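Local coordinates for protein phosphoribosylaminoimidazole carboxylase, ATPase subunit (Thermotoga maritima, PDB 3AX6) that probably catalyses the ATP-dependent conversion of 5-aminoimidazole ribonucleotide and bicarbonate to N5-carboxyaminoimidazole ribonucleotide in purine biosynthesis, and binds ADP in its ATP-grasp domain, at residues Gly112-Pro116 with Glu252-Asn256; Lys176-Met181 with Cys192-Met198; Asp208-Pro213 with Pro298-Asn303. All coordinates share one frame; numbering follows the deposited sequence.

Contact 1. Residues Gly112-Pro116 with Glu252-Asn256; sequences GIPVP and EILVN. With ADP (adenosine-5'-diphosphate), chain E.
Val-255 rests against Ile-113 and Pro-114 and has more surface buried here than any other residue of the two segments. Its backbone N gives the one hydrogen bond that links them, 3.0 Å to Pro-114 O and almost straight (173° at the hydrogen). With chi1 at 41°, CG1 of Val-255 sits between its own backbone N and carbonyl carbon and is directed at Ile-113, whose CG2 lies 3.2 Å away. That spacing is shorter than normal carbon-carbon contact, so the exact placing of the valine methyl is doubtful. Leu-108 of helix 101-110 touches both side chains. In the ATP-grasp fold this is the place where the loop running from helix 101-110 to strand 118-120 passes strand 253-259, an outermost strand of the large antiparallel sheet. Leu-254 packs on the loop through Pro-116: CD2 of Leu-254 approaches Pro-116 CG to 3.5 Å, and Leu-254 CB is 3.9 Å from Pro-116 CD, the leucine side chain crossing the proline obliquely over its CG and CD atoms. Val-172, part of the ADP pocket, touches both residues. Pro-114 meets the strand's backbone as well, CB standing 3.5 Å from Ile-253 O. Beyond Val-255, Asn-256 ND2 makes two weak hydrogen bonds, each 3.4 Å, to O1A and O2A on the alpha-phosphate of ADP.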
loop_
_atom_site.group_PDB
_atom_site.type_symbol
_atom_site.label_atom_id
_atom_site.label_comp_id
_atom_site.label_asym_id
_atom_site.label_seq_id
_atom_site.Cartn_x
_atom_site.Cartn_y
_atom_site.Cartn_z
ATOM N N GLY A 112 5.816 3.774 37.253
ATOM C CA GLY A 112 5.778 2.348 37.533
ATOM C C GLY A 112 6.044 1.421 36.360
ATOM O O GLY A 112 5.783 0.222 36.442
ATOM N N ILE A 113 6.552 1.975 35.266
ATOM C CA ILE A 113 6.868 1.195 34.072
ATOM C C ILE A 113 8.178 0.445 34.320
ATOM O O ILE A 113 9.200 1.064 34.583
ATOM C CB ILE A 113 7.060 2.122 32.856
ATOM C CG1 ILE A 113 5.790 2.942 32.620
ATOM C CG2 ILE A 113 7.430 1.313 31.638
ATOM C CD1 ILE A 113 4.561 2.115 32.332
ATOM N N PRO A 114 8.165 -0.896 34.219
ATOM C CA PRO A 114 9.359 -1.730 34.443
ATOM C C PRO A 114 10.573 -1.288 33.625
ATOM O O PRO A 114 10.508 -1.207 32.399
ATOM C CB PRO A 114 8.882 -3.129 34.057
ATOM C CG PRO A 114 7.414 -3.085 34.365
ATOM C CD PRO A 114 7.023 -1.732 33.812
ATOM N N VAL A 115 11.681 -1.029 34.312
ATOM C CA VAL A 115 12.901 -0.566 33.662
ATOM C C VAL A 115 14.133 -0.965 34.476
ATOM O O VAL A 115 14.049 -1.134 35.689
ATOM C CB VAL A 115 12.860 0.976 33.529
ATOM C CG1 VAL A 115 12.739 1.612 34.913
ATOM C CG2 VAL A 115 14.092 1.486 32.835
ATOM N N PRO A 116 15.293 -1.132 33.816
ATOM C CA PRO A 116 16.523 -1.506 34.523
ATOM C C PRO A 116 16.925 -0.439 35.547
ATOM O O PRO A 116 16.646 0.745 35.350
ATOM C CB PRO A 116 17.549 -1.610 33.397
ATOM C CG PRO A 116 16.726 -2.040 32.228
ATOM C CD PRO A 116 15.499 -1.178 32.355
ATOM N N GLU A 252 11.743 -11.382 33.064
ATOM C CA GLU A 252 11.202 -10.042 33.268
ATOM C C GLU A 252 11.159 -9.291 31.938
ATOM O O GLU A 252 12.011 -9.495 31.066
ATOM C CB GLU A 252 12.082 -9.234 34.229
ATOM C CG GLU A 252 12.643 -9.983 35.430
ATOM C CD GLU A 252 14.007 -9.436 35.863
ATOM O OE1 GLU A 252 15.023 -9.698 35.167
ATOM O OE2 GLU A 252 14.058 -8.730 36.895
ATOM N N ILE A 253 10.170 -8.420 31.783
ATOM C CA ILE A 253 10.079 -7.615 30.572
ATOM C C ILE A 253 10.294 -6.151 30.956
ATOM O O ILE A 253 9.514 -5.572 31.702
ATOM C CB ILE A 253 8.736 -7.822 29.871
ATOM C CG1 ILE A 253 8.672 -9.268 29.359
ATOM C CG2 ILE A 253 8.583 -6.829 28.709
ATOM C CD1 ILE A 253 7.391 -9.633 28.692
ATOM N N LEU A 254 11.391 -5.581 30.460
ATOM C CA LEU A 254 11.778 -4.202 30.752
ATOM C C LEU A 254 11.746 -3.344 29.490
ATOM O O LEU A 254 12.091 -3.816 28.410
ATOM C CB LEU A 254 13.200 -4.183 31.335
ATOM C CG LEU A 254 13.490 -4.800 32.716
ATOM C CD1 LEU A 254 12.801 -6.131 32.858
ATOM C CD2 LEU A 254 14.990 -4.973 32.908
ATOM N N VAL A 255 11.320 -2.093 29.613
ATOM C CA VAL A 255 11.313 -1.225 28.443
ATOM C C VAL A 255 12.643 -0.469 28.350
ATOM O O VAL A 255 13.087 0.196 29.291
ATOM C CB VAL A 255 10.125 -0.243 28.456
ATOM C CG1 VAL A 255 9.919 0.303 29.833
ATOM C CG2 VAL A 255 10.384 0.889 27.470
ATOM N N ASN A 256 13.275 -0.591 27.192
ATOM C CA ASN A 256 14.567 0.022 26.928
ATOM C C ASN A 256 14.502 1.332 26.153
ATOM O O ASN A 256 15.235 2.274 26.458
ATOM C CB ASN A 256 15.444 -0.979 26.166
ATOM C CG ASN A 256 16.693 -0.347 25.588
ATOM O OD1 ASN A 256 17.494 0.235 26.308
ATOM N ND2 ASN A 256 16.867 -0.471 24.280
HETATM P PB ADP E . 20.813 2.441 20.728
HETATM O O1B ADP E . 19.502 1.856 20.329
HETATM O O2B ADP E . 21.973 1.830 19.776
HETATM O O3B ADP E . 20.731 4.113 20.555
HETATM P PA ADP E . 20.482 0.795 22.950
HETATM O O1A ADP E . 19.865 1.185 24.241
HETATM O O2A ADP E . 19.333 0.152 22.002
HETATM O O3A ADP E . 21.192 2.134 22.299
HETATM O "O5'" ADP E . 21.667 -0.279 23.256
HETATM C "C5'" ADP E . 21.867 -1.095 22.090
HETATM C "C4'" ADP E . 22.073 -2.561 22.489
HETATM O "O4'" ADP E . 22.891 -2.664 23.700
HETATM C "C3'" ADP E . 20.736 -3.255 22.800
HETATM O "O3'" ADP E . 20.109 -3.780 21.620
HETATM C "C2'" ADP E . 21.140 -4.326 23.810
HETATM O "O2'" ADP E . 21.514 -5.541 23.156
HETATM C "C1'" ADP E . 22.310 -3.678 24.576
HETATM N N9 ADP E . 21.868 -3.106 25.865
HETATM C C8 ADP E . 21.224 -1.910 26.070
HETATM N N7 ADP E . 20.982 -1.733 27.334
HETATM C C5 ADP E . 21.449 -2.790 28.031
HETATM C C6 ADP E . 21.476 -3.161 29.403
HETATM N N6 ADP E . 20.929 -2.336 30.359
HETATM N N1 ADP E . 22.046 -4.335 29.754
HETATM C C2 ADP E . 22.583 -5.153 28.843
HETATM N N3 ADP E . 22.577 -4.843 27.543
HETATM C C4 ADP E . 22.028 -3.689 27.098
#

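Contact 2. Residues Lys176-Met181 with Cys192-Met198. With ADP (adenosine-5'-diphosphate), chain E.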
loop_
_atom_site.group_PDB
_atom_site.type_symbol
_atom_site.label_atom_id
_atom_site.label_comp_id
_atom_site.label_asym_id
_atom_site.label_seq_id
_atom_site.Cartn_x
_atom_site.Cartn_y
_atom_site.Cartn_z
ATOM N N LYS A 176 15.657 -12.252 24.762
ATOM C CA LYS A 176 15.134 -11.828 23.465
ATOM C C LYS A 176 14.869 -10.329 23.522
ATOM O O LYS A 176 14.618 -9.779 24.597
ATOM C CB LYS A 176 13.821 -12.551 23.152
ATOM C CG LYS A 176 13.969 -14.037 22.953
ATOM C CD LYS A 176 13.594 -14.426 21.539
ATOM C CE LYS A 176 13.911 -15.889 21.272
ATOM N NZ LYS A 176 13.439 -16.309 19.925
ATOM N N GLU A 177 14.946 -9.665 22.376
ATOM C CA GLU A 177 14.672 -8.234 22.324
ATOM C C GLU A 177 13.372 -8.088 21.556
ATOM O O GLU A 177 13.242 -8.577 20.433
ATOM C CB GLU A 177 15.833 -7.480 21.664
ATOM C CG GLU A 177 17.060 -7.419 22.581
ATOM C CD GLU A 177 18.145 -6.476 22.091
ATOM O OE1 GLU A 177 17.812 -5.320 21.759
ATOM O OE2 GLU A 177 19.333 -6.885 22.052
ATOM N N LEU A 178 12.403 -7.429 22.183
ATOM C CA LEU A 178 11.077 -7.285 21.608
ATOM C C LEU A 178 10.646 -5.859 21.293
ATOM O O LEU A 178 11.158 -4.899 21.865
ATOM C CB LEU A 178 10.056 -7.916 22.559
ATOM C CG LEU A 178 10.438 -9.289 23.133
ATOM C CD1 LEU A 178 9.483 -9.651 24.260
ATOM C CD2 LEU A 178 10.417 -10.354 22.052
ATOM N N ALA A 179 9.686 -5.738 20.381
ATOM C CA ALA A 179 9.157 -4.440 19.988
ATOM C C ALA A 179 7.655 -4.525 19.744
ATOM O O ALA A 179 7.134 -5.552 19.304
ATOM C CB ALA A 179 9.859 -3.940 18.729
ATOM N N VAL A 180 6.954 -3.445 20.049
ATOM C CA VAL A 180 5.515 -3.409 19.829
ATOM C C VAL A 180 5.062 -1.991 19.504
ATOM O O VAL A 180 5.414 -1.038 20.201
ATOM C CB VAL A 180 4.742 -3.923 21.062
ATOM C CG1 VAL A 180 5.235 -3.224 22.289
ATOM C CG2 VAL A 180 3.239 -3.683 20.883
HETATM N N MSE A 181 4.301 -1.861 18.422
HETATM C CA MSE A 181 3.770 -0.572 18.014
HETATM C C MSE A 181 2.451 -0.375 18.750
HETATM O O MSE A 181 1.652 -1.303 18.858
HETATM C CB MSE A 181 3.481 -0.544 16.505
HETATM C CG MSE A 181 4.652 -0.908 15.598
HETATM SE SE MSE A 181 6.190 0.220 15.834
HETATM C CE MSE A 181 5.418 1.927 15.364
ATOM N N CYS A 192 -3.228 -1.596 20.005
ATOM C CA CYS A 192 -1.953 -2.266 20.203
ATOM C C CYS A 192 -1.703 -3.348 19.161
ATOM O O CYS A 192 -2.580 -4.148 18.848
ATOM C CB CYS A 192 -1.888 -2.861 21.615
ATOM S SG CYS A 192 -0.231 -3.415 22.109
ATOM N N TYR A 193 -0.485 -3.360 18.633
ATOM C CA TYR A 193 -0.086 -4.325 17.619
ATOM C C TYR A 193 0.535 -5.554 18.240
ATOM O O TYR A 193 0.776 -5.600 19.439
ATOM C CB TYR A 193 0.912 -3.678 16.651
ATOM C CG TYR A 193 0.238 -2.805 15.614
ATOM C CD1 TYR A 193 -0.286 -3.351 14.443
ATOM C CD2 TYR A 193 0.086 -1.437 15.823
ATOM C CE1 TYR A 193 -0.943 -2.550 13.508
ATOM C CE2 TYR A 193 -0.569 -0.635 14.903
ATOM C CZ TYR A 193 -1.081 -1.192 13.750
ATOM O OH TYR A 193 -1.729 -0.381 12.851
ATOM N N PRO A 194 0.765 -6.592 17.432
ATOM C CA PRO A 194 1.380 -7.782 18.019
ATOM C C PRO A 194 2.803 -7.407 18.460
ATOM O O PRO A 194 3.370 -6.415 17.989
ATOM C CB PRO A 194 1.383 -8.774 16.858
ATOM C CG PRO A 194 0.185 -8.358 16.052
ATOM C CD PRO A 194 0.290 -6.859 16.062
ATOM N N VAL A 195 3.367 -8.172 19.384
ATOM C CA VAL A 195 4.723 -7.892 19.805
ATOM C C VAL A 195 5.592 -8.634 18.794
ATOM O O VAL A 195 5.239 -9.731 18.367
ATOM C CB VAL A 195 4.991 -8.381 21.266
ATOM C CG1 VAL A 195 3.860 -9.246 21.751
ATOM C CG2 VAL A 195 6.305 -9.131 21.343
ATOM N N VAL A 196 6.700 -8.025 18.378
ATOM C CA VAL A 196 7.582 -8.676 17.415
ATOM C C VAL A 196 8.947 -8.973 18.005
ATOM O O VAL A 196 9.334 -8.411 19.033
ATOM C CB VAL A 196 7.747 -7.843 16.126
ATOM C CG1 VAL A 196 6.405 -7.712 15.432
ATOM C CG2 VAL A 196 8.333 -6.483 16.442
ATOM N N GLU A 197 9.668 -9.865 17.336
ATOM C CA GLU A 197 10.982 -10.308 17.780
ATOM C C GLU A 197 12.101 -9.798 16.890
ATOM O O GLU A 197 12.023 -9.886 15.661
ATOM C CB GLU A 197 11.000 -11.844 17.806
ATOM C CG GLU A 197 12.293 -12.505 18.279
ATOM C CD GLU A 197 12.268 -14.033 18.126
ATOM O OE1 GLU A 197 11.182 -14.643 18.229
ATOM O OE2 GLU A 197 13.339 -14.634 17.916
HETATM N N MSE A 198 13.138 -9.250 17.517
HETATM C CA MSE A 198 14.302 -8.769 16.788
HETATM C C MSE A 198 15.204 -9.982 16.622
HETATM O O MSE A 198 15.598 -10.603 17.606
HETATM C CB MSE A 198 15.056 -7.699 17.584
HETATM C CG MSE A 198 14.225 -6.492 17.981
HETATM SE SE MSE A 198 13.338 -5.676 16.480
HETATM C CE MSE A 198 14.806 -4.631 15.788
HETATM P PB ADP E . 20.813 2.441 20.728
HETATM O O1B ADP E . 19.502 1.856 20.329
HETATM O O2B ADP E . 21.973 1.830 19.776
HETATM O O3B ADP E . 20.731 4.113 20.555
HETATM P PA ADP E . 20.482 0.795 22.950
HETATM O O1A ADP E . 19.865 1.185 24.241
HETATM O O2A ADP E . 19.333 0.152 22.002
HETATM O O3A ADP E . 21.192 2.134 22.299
HETATM O "O5'" ADP E . 21.667 -0.279 23.256
HETATM C "C5'" ADP E . 21.867 -1.095 22.090
HETATM C "C4'" ADP E . 22.073 -2.561 22.489
HETATM O "O4'" ADP E . 22.891 -2.664 23.700
HETATM C "C3'" ADP E . 20.736 -3.255 22.800
HETATM O "O3'" ADP E . 20.109 -3.780 21.620
HETATM C "C2'" ADP E . 21.140 -4.326 23.810
HETATM O "O2'" ADP E . 21.514 -5.541 23.156
HETATM C "C1'" ADP E . 22.310 -3.678 24.576
HETATM N N9 ADP E . 21.868 -3.106 25.865
HETATM C C8 ADP E . 21.224 -1.910 26.070
HETATM N N7 ADP E . 20.982 -1.733 27.334
HETATM C C5 ADP E . 21.449 -2.790 28.031
HETATM C C6 ADP E . 21.476 -3.161 29.403
HETATM N N6 ADP E . 20.929 -2.336 30.359
HETATM N N1 ADP E . 22.046 -4.335 29.754
HETATM C C2 ADP E . 22.583 -5.153 28.843
HETATM N N3 ADP E . 22.577 -4.843 27.543
HETATM C C4 ADP E . 22.028 -3.689 27.098
HETATM O O HOH W 1 16.016 -10.962 20.305
HETATM O O HOH W 2 4.327 -4.472 16.659
#
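Lys-176 NZ and Glu-197 OE2 form a short salt bridge, 2.6 Å, across the open end of a beta hairpin in the ATP-grasp domain, whose antiparallel strands are 174-184 and 190-198. Glu-197 reaches the lysine with an extended chain, CG anti to the backbone N (chi1 -179°), and NZ approaches OE2 from above the carboxylate plane, 55° out of it. Glu-197 OE2 also pairs with Arg-215, and an alanine in place of this glutamate would probably leave two cationic side chains without their shared carboxylate and Lys-176 freer to swing. Glu-177 turns from the hairpin to the nucleotide: OE1 accepts a hydrogen bond from O3' of ADP and OE2 one from O2', both at 2.8 Å, so one carboxylate holds both ribose hydroxyls. Between the strands, Ala-179 and Val-196 form a hydrogen-bonded pair with bonds in both directions, the shorter running 2.7 Å from Val-196 N to Ala-179 O. At Glu-177 and Met-198 only one direct bond forms, Met-198 N to Glu-177 O, and a water joins Glu-177 N to Met-198 O in place of the second. Another water links Met-181 N to Pro-194 O. On one face Val-180 and Val-195 pack against helix 218-235; on the other, Ala-179 CB meets Val-196 CG2 at 3.7 Å, and Tyr-268 touches Val-196. Towards the turn, Met-181 O accepts the N-H of Tyr-193, 3.0 Å from its N, and also lies in the plane of the tyrosine ring at its edge, 3.4 Å from CD2.

Contact 3. Residues Asp208-Pro213 with Pro298-Asn303; sequences DTVIAP and PAVMVN
Ala-212 and Ala-299 have the shortest backbone hydrogen bonds between the two strands: Ala-212 N to Ala-299 O and Ala-299 N to Ala-212 O are both 2.7 Å, and both methyl groups project to the face that also bears Val-210 and Met-301. The next hydrogen-bonded pair along the ladder is Val-210 with Met-301, with slightly longer bonds. Met-301 O takes more than Val-210 N: Thr-209 adds a CA-H...O contact of 3.2 Å and a weak hydrogen bond of 3.5 Å from OG1, so three donors of unequal strength gather on one oxygen. A threonine chi1 of 150° carries OG1 round beside the carbonyl carbon, where it also lies 3.8 Å from Val-300 CG1. Through this ladder the antiparallel sheet passes from the ATP-grasp domain, represented by strand 209-212, to strand 299-305 of the C-terminal domain. Strand 190-198 lies beside strand 209-212, and strand 343-350 beside strand 299-305. The face bearing Ile-211 and Val-300 is covered by helix 354-364, while on the reverse face Val-210 CG2 meets Met-301 CE only loosely, at 4.4 Å. Toward the ends the contact is also loose. Pro-213, which follows a cis peptide bond, has its CD 4.2 Å from Pro-298 CB. At the other end Asp-208, exposed and the first residue modelled after a gap, sets OD1 3.4 Å from Asn-303 ND2, with carboxylate and amide planes 76° apart; the Asn-303 amide oxygen accepts a hydrogen bond from Asn-264 ND2.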
loop_
_atom_site.group_PDB
_atom_site.type_symbol
_atom_site.label_atom_id
_atom_site.label_comp_id
_atom_site.label_asym_id
_atom_site.label_seq_id
_atom_site.Cartn_x
_atom_site.Cartn_y
_atom_site.Cartn_z
ATOM N N ASP A 208 19.610 -6.912 11.628
ATOM C CA ASP A 208 18.295 -6.335 11.870
ATOM C C ASP A 208 17.251 -6.996 10.956
ATOM O O ASP A 208 17.187 -6.743 9.747
ATOM C CB ASP A 208 18.341 -4.815 11.648
ATOM C CG ASP A 208 17.200 -4.076 12.348
ATOM O OD1 ASP A 208 17.207 -2.823 12.337
ATOM O OD2 ASP A 208 16.295 -4.738 12.906
ATOM N N THR A 209 16.453 -7.862 11.567
ATOM C CA THR A 209 15.387 -8.601 10.906
ATOM C C THR A 209 14.291 -8.814 11.961
ATOM O O THR A 209 14.572 -9.258 13.073
ATOM C CB THR A 209 15.911 -9.961 10.378
ATOM O OG1 THR A 209 14.853 -10.927 10.372
ATOM C CG2 THR A 209 17.044 -10.460 11.240
ATOM N N VAL A 210 13.053 -8.480 11.613
ATOM C CA VAL A 210 11.932 -8.610 12.538
ATOM C C VAL A 210 11.088 -9.862 12.292
ATOM O O VAL A 210 10.835 -10.240 11.148
ATOM C CB VAL A 210 11.020 -7.353 12.456
ATOM C CG1 VAL A 210 9.813 -7.501 13.367
ATOM C CG2 VAL A 210 11.813 -6.123 12.837
ATOM N N ILE A 211 10.662 -10.503 13.378
ATOM C CA ILE A 211 9.833 -11.697 13.295
ATOM C C ILE A 211 8.481 -11.391 13.922
ATOM O O ILE A 211 8.400 -11.026 15.092
ATOM C CB ILE A 211 10.454 -12.891 14.058
ATOM C CG1 ILE A 211 11.816 -13.263 13.458
ATOM C CG2 ILE A 211 9.512 -14.084 13.986
ATOM C CD1 ILE A 211 12.595 -14.285 14.278
ATOM N N ALA A 212 7.420 -11.542 13.141
ATOM C CA ALA A 212 6.071 -11.270 13.623
ATOM C C ALA A 212 5.189 -12.498 13.466
ATOM O O ALA A 212 5.028 -13.009 12.360
ATOM C CB ALA A 212 5.467 -10.096 12.841
ATOM N N PRO A 213 4.616 -13.001 14.572
ATOM C CA PRO A 213 4.762 -12.481 15.935
ATOM C C PRO A 213 5.986 -13.094 16.618
ATOM O O PRO A 213 6.474 -14.148 16.208
ATOM C CB PRO A 213 3.458 -12.903 16.603
ATOM C CG PRO A 213 3.184 -14.227 15.954
ATOM C CD PRO A 213 3.487 -13.948 14.495
ATOM N N PRO A 298 1.638 -14.542 9.743
ATOM C CA PRO A 298 2.987 -14.335 10.285
ATOM C C PRO A 298 3.900 -13.718 9.230
ATOM O O PRO A 298 3.700 -13.920 8.037
ATOM C CB PRO A 298 3.419 -15.745 10.667
ATOM C CG PRO A 298 2.122 -16.356 11.125
ATOM C CD PRO A 298 1.164 -15.906 10.040
ATOM N N ALA A 299 4.913 -12.981 9.669
ATOM C CA ALA A 299 5.815 -12.331 8.732
ATOM C C ALA A 299 7.220 -12.086 9.256
ATOM O O ALA A 299 7.447 -11.909 10.451
ATOM C CB ALA A 299 5.204 -11.005 8.281
ATOM N N VAL A 300 8.165 -12.068 8.330
ATOM C CA VAL A 300 9.555 -11.808 8.653
ATOM C C VAL A 300 10.008 -10.697 7.712
ATOM O O VAL A 300 9.891 -10.819 6.495
ATOM C CB VAL A 300 10.421 -13.069 8.449
ATOM C CG1 VAL A 300 11.891 -12.750 8.726
ATOM C CG2 VAL A 300 9.938 -14.175 9.389
HETATM N N MSE A 301 10.477 -9.596 8.288
HETATM C CA MSE A 301 10.949 -8.468 7.492
HETATM C C MSE A 301 12.455 -8.359 7.637
HETATM O O MSE A 301 12.996 -8.503 8.741
HETATM C CB MSE A 301 10.307 -7.159 7.952
HETATM C CG MSE A 301 10.788 -5.952 7.159
HETATM SE SE MSE A 301 11.341 -4.466 8.275
HETATM C CE MSE A 301 13.108 -5.076 8.751
ATOM N N VAL A 302 13.124 -8.108 6.516
ATOM C CA VAL A 302 14.576 -7.969 6.485
ATOM C C VAL A 302 14.949 -6.675 5.771
ATOM O O VAL A 302 14.424 -6.375 4.694
ATOM C CB VAL A 302 15.256 -9.156 5.731
ATOM C CG1 VAL A 302 16.746 -8.901 5.591
ATOM C CG2 VAL A 302 15.021 -10.456 6.467
ATOM N N ASN A 303 15.863 -5.918 6.369
ATOM C CA ASN A 303 16.312 -4.666 5.780
ATOM C C ASN A 303 17.293 -4.908 4.650
ATOM O O ASN A 303 18.121 -5.807 4.715
ATOM C CB ASN A 303 16.989 -3.774 6.830
ATOM C CG ASN A 303 16.007 -3.181 7.812
ATOM O OD1 ASN A 303 14.999 -2.601 7.420
ATOM N ND2 ASN A 303 16.302 -3.317 9.101
#

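How the contacts relate
All three contacts reach the same large antiparallel sheet. Contact 1 lies at its outer strand 253-259, contact 2 pairs strands 174-184 and 190-198, and contact 3 pairs strands 209-212 and 299-305. Along the chain, contact 2 is nested within the loop closed by contact 1 and precedes contact 3, whose segments alternate with those of contact 1. Contacts 1 and 2 lie about 14 Å apart between centres and do not touch, yet both reach ADP, one at its alpha-phosphate, the other at its ribose. Contacts 2 and 3, about 10 Å between centres, meet directly through neighbouring strands 190-198 and 209-212. The sheet thus connects the nucleotide site with the C-terminal domain, contacts 1 and 3 being about 23 Å apart between centres.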